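Local coordinates for Lmo1499 protein (Listeria monocytogenes, PDB 4IIW) that probably cleaves nascent peptidoglycan strands endolytically as a membrane-bound lytic transglycosylase, thereby terminating their elongation, at residues Ser66-Ser69 against Phe70-Tyr74; Lys240-Ala243 against Ser244-Asn248. One frame throughout, in Å; residues are numbered along the deposited sequence.

In the fold
Each contact joins side chains about one turn apart along its own helix, and the two serve different parts of an extended chain. Contact 1 lies in helix 65-75, its centre about 38 Å from that of the chain, and contact 2 in helix 239-251, about 22 Å out on the opposite side. Their centres are about 58 Å apart and their nearest atoms about 45 Å, so neither touches the other. Contact 2 borders the probable active site: the side chain of Phe-246 comes within about 4 Å of that of Glu-232, which is predicted to be important for catalysis. Contact 1 is remote from that site and faces other subunits instead.

Contact 1 of 2, residues Ser66-Ser69 against Phe70-Tyr74; sequences SIFS and FYVKY
Phe-68 carries its CG anti to the backbone N (chi1 -173°), while Val-72 sets CG2 beside its own backbone N, and these two choices bring ring and methyl together on one flank of helix 65-75. The methyl meets the ring obliquely, with Phe-68 CE1 3.7 Å from Val-72 CG2 and Phe-68 CD1 4.0 Å from it. Within the same turn, Val-72 N donates to Phe-68 O at 3.1 Å. The helix is the second of two between strands 39-43 and 83-87, a beta-alpha-alpha-beta order consistent with a LysM-like domain. Phe-68 packs against helices 49-58 (Ser-53, Leu-56) and 93-102 (Thr-93, Val-97), and Ser-69 OG hydrogen-bonds to Ser-53 OG of the former. On another flank the extended chain of Lys-73 sets out alongside the Ser-69 carbonyl, whose oxygen accepts from Lys-73 N at 3.1 Å; that side chain runs on to within about 5 Å of a bound sulfate. Tyr-74 CB lies 4.2 Å above the plane of the Phe-70 ring, offset toward its rim. This outer flank meets other copies of the protein: Phe-70 packs on Ile-67 of a second subunit and on Tyr-74 of a third.

Contact 2 of 2, residues Lys240-Ala243 against Ser244-Asn248; sequences KMIA and SVFYN
Ile-242 and Phe-246 run alongside each other from successive turns and form the apolar, tightly packed part of this stretch of helix 239-251. The branch methyl of the isoleucine does the touching: Ile-242 CG2 is 3.7 Å from Phe-246 CE2 and slightly farther from Phe-246 CD2, so it touches two neighbouring ring carbons. Their backbones are joined as well, by a rather long hydrogen bond of 3.3 Å from Phe-246 N to Ile-242 O. Tyr-247 belongs to the packed part too. Its ring reaches the Ala-243 carbonyl, with Tyr-247 CD2 3.2 Å from Ala-243 O, whereas the methyl Ala-243 CB lies only at its margin, 4.5 Å from Tyr-247 CE2; beyond the ring, Tyr-247 OH makes a hydrogen bond with Ala-308 O.

A second, polar grip sits at Ser-244. Its chi1 of 72° sets OG between backbone N and C, which turns the hydroxyl back along the helix to donate to Met-241 O at 2.7 Å. The same oxygen accepts from Val-245 N at 3.0 Å, so two donors hold one carbonyl, and Ser-244 OG is also hydrogen-bonded to Ser-314 OG.

The contact is looser toward the partly exposed Met-241 and Lys-240. The selenomethionine Met-241, bent at its second torsion, brings SE no closer than 4.0 Å to Ser-244 OG. Lys-240 leads away from the following turn, and its NZ makes a long, weak ion pair with Glu-306.

The buried side faces helix 219-232, with Phe-246 on Met-225 and Ile-228 and Ala-243 on Ile-229. Phe-246 also comes within about 4 Å of the side chain of Glu-232, predicted to be important for catalysis, at the end of that helix. Met-241 and Ile-242 rest on Phe-330 of strand 328-331, so that helix 239-251 lies between a helix and a two-stranded antiparallel sheet.

Contact 1 of 2, residues Ser66-Ser69 against Phe70-Tyr74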
ATOM      1  N   SER B  66      11.331   4.705  -0.090  1.00 33.13           N
ATOM      2  CA  SER B  66      10.553   3.442  -0.029  1.00 35.74           C
ATOM      3  C   SER B  66       9.221   3.495  -0.767  1.00 35.99           C
ATOM      4  O   SER B  66       8.864   2.583  -1.546  1.00 37.05           O
ATOM      5  CB  SER B  66      10.202   3.097   1.409  1.00 34.49           C
ATOM      6  OG  SER B  66      11.370   2.938   2.166  1.00 45.53           O
ATOM      7  N   ILE B  67       8.463   4.538  -0.465  1.00 36.00           N
ATOM      8  CA  ILE B  67       7.149   4.715  -1.035  1.00 36.08           C
ATOM      9  C   ILE B  67       7.255   4.872  -2.568  1.00 36.04           C
ATOM     10  O   ILE B  67       6.426   4.353  -3.327  1.00 38.63           O
ATOM     11  CB  ILE B  67       6.441   5.854  -0.332  1.00 36.47           C
ATOM     12  CG1 ILE B  67       6.085   5.383   1.092  1.00 37.08           C
ATOM     13  CG2 ILE B  67       5.217   6.268  -1.110  1.00 37.91           C
ATOM     14  CD1 ILE B  67       5.689   6.487   2.111  1.00 34.38           C
ATOM     15  N   PHE B  68       8.305   5.524  -3.028  1.00 33.88           N
ATOM     16  CA  PHE B  68       8.515   5.645  -4.456  1.00 33.92           C
ATOM     17  C   PHE B  68       8.872   4.275  -5.074  1.00 33.75           C
ATOM     18  O   PHE B  68       8.417   3.950  -6.154  1.00 36.07           O
ATOM     19  CB  PHE B  68       9.599   6.667  -4.730  1.00 33.69           C
ATOM     20  CG  PHE B  68       9.782   6.978  -6.172  1.00 35.15           C
ATOM     21  CD1 PHE B  68      10.708   6.286  -6.934  1.00 33.95           C
ATOM     22  CD2 PHE B  68       9.040   7.972  -6.771  1.00 35.66           C
ATOM     23  CE1 PHE B  68      10.871   6.562  -8.282  1.00 33.68           C
ATOM     24  CE2 PHE B  68       9.206   8.256  -8.117  1.00 39.90           C
ATOM     25  CZ  PHE B  68      10.133   7.548  -8.870  1.00 36.59           C
ATOM     26  N   SER B  69       9.700   3.486  -4.402  1.00 34.20           N
ATOM     27  CA  SER B  69      10.046   2.169  -4.908  1.00 35.61           C
ATOM     28  C   SER B  69       8.801   1.312  -5.024  1.00 35.55           C
ATOM     29  O   SER B  69       8.655   0.535  -5.980  1.00 35.63           O
ATOM     30  CB  SER B  69      11.045   1.461  -4.002  1.00 36.13           C
ATOM     31  OG  SER B  69      12.298   2.101  -4.086  1.00 44.68           O
ATOM     32  N   PHE B  70       7.907   1.453  -4.052  1.00 33.54           N
ATOM     33  CA  PHE B  70       6.674   0.693  -4.059  1.00 34.20           C
ATOM     34  C   PHE B  70       5.811   1.113  -5.241  1.00 34.87           C
ATOM     35  O   PHE B  70       5.198   0.285  -5.880  1.00 36.20           O
ATOM     36  CB  PHE B  70       5.906   0.892  -2.740  1.00 34.24           C
ATOM     37  CG  PHE B  70       4.610   0.137  -2.684  1.00 37.33           C
ATOM     38  CD1 PHE B  70       4.582  -1.198  -2.317  1.00 41.70           C
ATOM     39  CD2 PHE B  70       3.417   0.757  -3.010  1.00 41.65           C
ATOM     40  CE1 PHE B  70       3.397  -1.885  -2.286  1.00 44.89           C
ATOM     41  CE2 PHE B  70       2.228   0.067  -2.971  1.00 41.55           C
ATOM     42  CZ  PHE B  70       2.217  -1.246  -2.611  1.00 45.37           C
ATOM     43  N   TYR B  71       5.769   2.404  -5.541  1.00 35.14           N
ATOM     44  CA  TYR B  71       4.953   2.873  -6.661  1.00 36.62           C
ATOM     45  C   TYR B  71       5.411   2.222  -7.957  1.00 36.49           C
ATOM     46  O   TYR B  71       4.595   1.696  -8.753  1.00 35.51           O
ATOM     47  CB  TYR B  71       5.039   4.391  -6.790  1.00 35.33           C
ATOM     48  CG  TYR B  71       4.212   4.937  -7.910  1.00 37.79           C
ATOM     49  CD1 TYR B  71       4.643   4.849  -9.221  1.00 40.67           C
ATOM     50  CD2 TYR B  71       3.004   5.569  -7.659  1.00 44.12           C
ATOM     51  CE1 TYR B  71       3.885   5.351 -10.254  1.00 46.61           C
ATOM     52  CE2 TYR B  71       2.237   6.079  -8.681  1.00 42.94           C
ATOM     53  CZ  TYR B  71       2.676   5.969  -9.982  1.00 48.13           C
ATOM     54  OH  TYR B  71       1.906   6.470 -11.024  1.00 51.43           O
ATOM     55  N   VAL B  72       6.728   2.267  -8.154  1.00 35.48           N
ATOM     56  CA  VAL B  72       7.359   1.746  -9.376  1.00 36.08           C
ATOM     57  C   VAL B  72       7.072   0.263  -9.563  1.00 35.87           C
ATOM     58  O   VAL B  72       6.739  -0.186 -10.649  1.00 37.94           O
ATOM     59  CB  VAL B  72       8.882   1.960  -9.324  1.00 36.52           C
ATOM     60  CG1 VAL B  72       9.563   1.274 -10.474  1.00 36.58           C
ATOM     61  CG2 VAL B  72       9.218   3.441  -9.297  1.00 34.06           C
ATOM     62  N   LYS B  73       7.178  -0.491  -8.486  1.00 35.17           N
ATOM     63  CA  LYS B  73       6.969  -1.930  -8.543  1.00 35.81           C
ATOM     64  C   LYS B  73       5.487  -2.278  -8.716  1.00 36.63           C
ATOM     65  O   LYS B  73       5.155  -3.155  -9.526  1.00 38.36           O
ATOM     66  CB  LYS B  73       7.580  -2.596  -7.298  1.00 36.07           C
ATOM     67  CG  LYS B  73       9.110  -2.461  -7.218  1.00 36.36           C
ATOM     68  CD  LYS B  73       9.673  -2.917  -5.879  1.00 39.03           C
ATOM     69  CE  LYS B  73      11.206  -2.715  -5.794  1.00 41.87           C
ATOM     70  NZ  LYS B  73      11.827  -3.362  -4.580  1.00 40.07           N
ATOM     71  N   TYR B  74       4.610  -1.568  -7.990  1.00 33.71           N
ATOM     72  CA  TYR B  74       3.156  -1.783  -8.038  1.00 34.57           C
ATOM     73  C   TYR B  74       2.568  -1.589  -9.425  1.00 37.50           C
ATOM     74  O   TYR B  74       1.705  -2.356  -9.868  1.00 38.15           O
ATOM     75  CB  TYR B  74       2.480  -0.807  -7.081  1.00 35.44           C
ATOM     76  CG  TYR B  74       0.982  -0.956  -6.903  1.00 33.77           C
ATOM     77  CD1 TYR B  74       0.474  -1.898  -6.039  1.00 33.11           C
ATOM     78  CD2 TYR B  74       0.087  -0.098  -7.548  1.00 37.82           C
ATOM     79  CE1 TYR B  74      -0.893  -2.032  -5.830  1.00 37.52           C
ATOM     80  CE2 TYR B  74      -1.300  -0.222  -7.353  1.00 41.20           C
ATOM     81  CZ  TYR B  74      -1.772  -1.201  -6.478  1.00 42.34           C
ATOM     82  OH  TYR B  74      -3.111  -1.386  -6.264  1.00 47.97           O
TER

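Contact 2 of 2, residues Lys240-Ala243 against Ser244-Asn248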
ATOM      1  N   LYS B 240      54.011  25.343 -21.495  1.00 79.42           N
ATOM      2  CA  LYS B 240      55.196  25.604 -22.298  1.00 77.81           C
ATOM      3  C   LYS B 240      56.408  24.776 -21.828  1.00 76.77           C
ATOM      4  O   LYS B 240      57.344  24.579 -22.599  1.00 74.53           O
ATOM      5  CB  LYS B 240      55.522  27.094 -22.325  1.00 79.88           C
ATOM      6  CG  LYS B 240      54.500  27.897 -23.068  1.00 81.12           C
ATOM      7  CD  LYS B 240      54.822  29.379 -23.080  1.00 86.31           C
ATOM      8  CE  LYS B 240      53.706  30.165 -23.758  1.00 87.84           C
ATOM      9  NZ  LYS B 240      53.911  31.642 -23.643  1.00 92.86           N
HETATM   10  N   MSE B 241      56.399  24.330 -20.568  1.00 76.99           N
HETATM   11  CA  MSE B 241      57.454  23.460 -20.048  1.00 77.53           C
HETATM   12  C   MSE B 241      57.145  22.043 -20.475  1.00 73.82           C
HETATM   13  O   MSE B 241      58.034  21.304 -20.880  1.00 72.84           O
HETATM   14  CB  MSE B 241      57.571  23.510 -18.519  1.00 81.98           C
HETATM   15  CG  MSE B 241      58.410  24.645 -17.961  1.00 87.04           C
HETATM   16 SE   MSE B 241      60.272  24.509 -18.503  0.69 93.15          SE
HETATM   17  CE  MSE B 241      60.928  26.037 -17.468  1.00 98.06           C
ATOM     18  N   ILE B 242      55.884  21.654 -20.380  1.00 71.68           N
ATOM     19  CA  ILE B 242      55.498  20.335 -20.836  1.00 69.78           C
ATOM     20  C   ILE B 242      55.915  20.192 -22.293  1.00 66.95           C
ATOM     21  O   ILE B 242      56.501  19.182 -22.689  1.00 65.49           O
ATOM     22  CB  ILE B 242      53.998  20.107 -20.715  1.00 69.22           C
ATOM     23  CG1 ILE B 242      53.604  20.026 -19.240  1.00 74.61           C
ATOM     24  CG2 ILE B 242      53.590  18.816 -21.425  1.00 65.08           C
ATOM     25  CD1 ILE B 242      52.076  19.974 -19.009  1.00 79.07           C
ATOM     26  N   ALA B 243      55.632  21.214 -23.088  1.00 65.69           N
ATOM     27  CA  ALA B 243      56.008  21.174 -24.490  1.00 64.99           C
ATOM     28  C   ALA B 243      57.524  21.030 -24.660  1.00 66.36           C
ATOM     29  O   ALA B 243      57.978  20.250 -25.496  1.00 66.38           O
ATOM     30  CB  ALA B 243      55.500  22.401 -25.221  1.00 64.71           C
ATOM     31  N   SER B 244      58.313  21.741 -23.858  1.00 68.60           N
ATOM     32  CA  SER B 244      59.763  21.671 -24.012  1.00 70.77           C
ATOM     33  C   SER B 244      60.289  20.279 -23.732  1.00 70.49           C
ATOM     34  O   SER B 244      61.224  19.834 -24.386  1.00 71.23           O
ATOM     35  CB  SER B 244      60.480  22.670 -23.123  1.00 73.91           C
ATOM     36  OG  SER B 244      60.408  22.287 -21.774  1.00 80.34           O
ATOM     37  N   VAL B 245      59.702  19.591 -22.758  1.00 70.16           N
ATOM     38  CA  VAL B 245      60.126  18.232 -22.459  1.00 69.37           C
ATOM     39  C   VAL B 245      59.956  17.381 -23.701  1.00 67.08           C
ATOM     40  O   VAL B 245      60.891  16.712 -24.143  1.00 66.99           O
ATOM     41  CB  VAL B 245      59.308  17.592 -21.344  1.00 69.91           C
ATOM     42  CG1 VAL B 245      59.533  16.098 -21.330  1.00 68.89           C
ATOM     43  CG2 VAL B 245      59.656  18.206 -20.004  1.00 73.15           C
ATOM     44  N   PHE B 246      58.763  17.421 -24.277  1.00 64.86           N
ATOM     45  CA  PHE B 246      58.499  16.612 -25.447  1.00 62.88           C
ATOM     46  C   PHE B 246      59.450  16.938 -26.584  1.00 62.82           C
ATOM     47  O   PHE B 246      60.033  16.031 -27.173  1.00 62.80           O
ATOM     48  CB  PHE B 246      57.052  16.711 -25.893  1.00 60.55           C
ATOM     49  CG  PHE B 246      56.071  16.079 -24.935  1.00 63.55           C
ATOM     50  CD1 PHE B 246      56.324  14.833 -24.373  1.00 66.39           C
ATOM     51  CD2 PHE B 246      54.854  16.683 -24.665  1.00 64.03           C
ATOM     52  CE1 PHE B 246      55.413  14.237 -23.512  1.00 64.36           C
ATOM     53  CE2 PHE B 246      53.940  16.084 -23.823  1.00 64.80           C
ATOM     54  CZ  PHE B 246      54.229  14.853 -23.242  1.00 64.89           C
ATOM     55  N   TYR B 247      59.639  18.212 -26.890  1.00 63.26           N
ATOM     56  CA  TYR B 247      60.578  18.543 -27.952  1.00 63.89           C
ATOM     57  C   TYR B 247      61.981  18.008 -27.607  1.00 66.05           C
ATOM     58  O   TYR B 247      62.656  17.414 -28.457  1.00 66.20           O
ATOM     59  CB  TYR B 247      60.581  20.043 -28.282  1.00 63.59           C
ATOM     60  CG  TYR B 247      59.350  20.475 -29.070  1.00 61.99           C
ATOM     61  CD1 TYR B 247      59.152  20.038 -30.379  1.00 61.34           C
ATOM     62  CD2 TYR B 247      58.397  21.333 -28.520  1.00 62.58           C
ATOM     63  CE1 TYR B 247      58.025  20.423 -31.113  1.00 59.56           C
ATOM     64  CE2 TYR B 247      57.271  21.733 -29.251  1.00 58.86           C
ATOM     65  CZ  TYR B 247      57.095  21.268 -30.543  1.00 61.24           C
ATOM     66  OH  TYR B 247      55.986  21.647 -31.276  1.00 62.30           O
ATOM     67  N   ASN B 248      62.399  18.174 -26.358  1.00 67.95           N
ATOM     68  CA  ASN B 248      63.710  17.698 -25.941  1.00 70.08           C
ATOM     69  C   ASN B 248      63.845  16.213 -26.195  1.00 70.84           C
ATOM     70  O   ASN B 248      64.852  15.766 -26.760  1.00 72.26           O
ATOM     71  CB  ASN B 248      63.981  17.999 -24.468  1.00 71.96           C
ATOM     72  CG  ASN B 248      64.217  19.469 -24.201  1.00 71.99           C
ATOM     73  OD1 ASN B 248      64.336  20.265 -25.123  1.00 68.68           O
ATOM     74  ND2 ASN B 248      64.312  19.831 -22.926  1.00 73.43           N
TER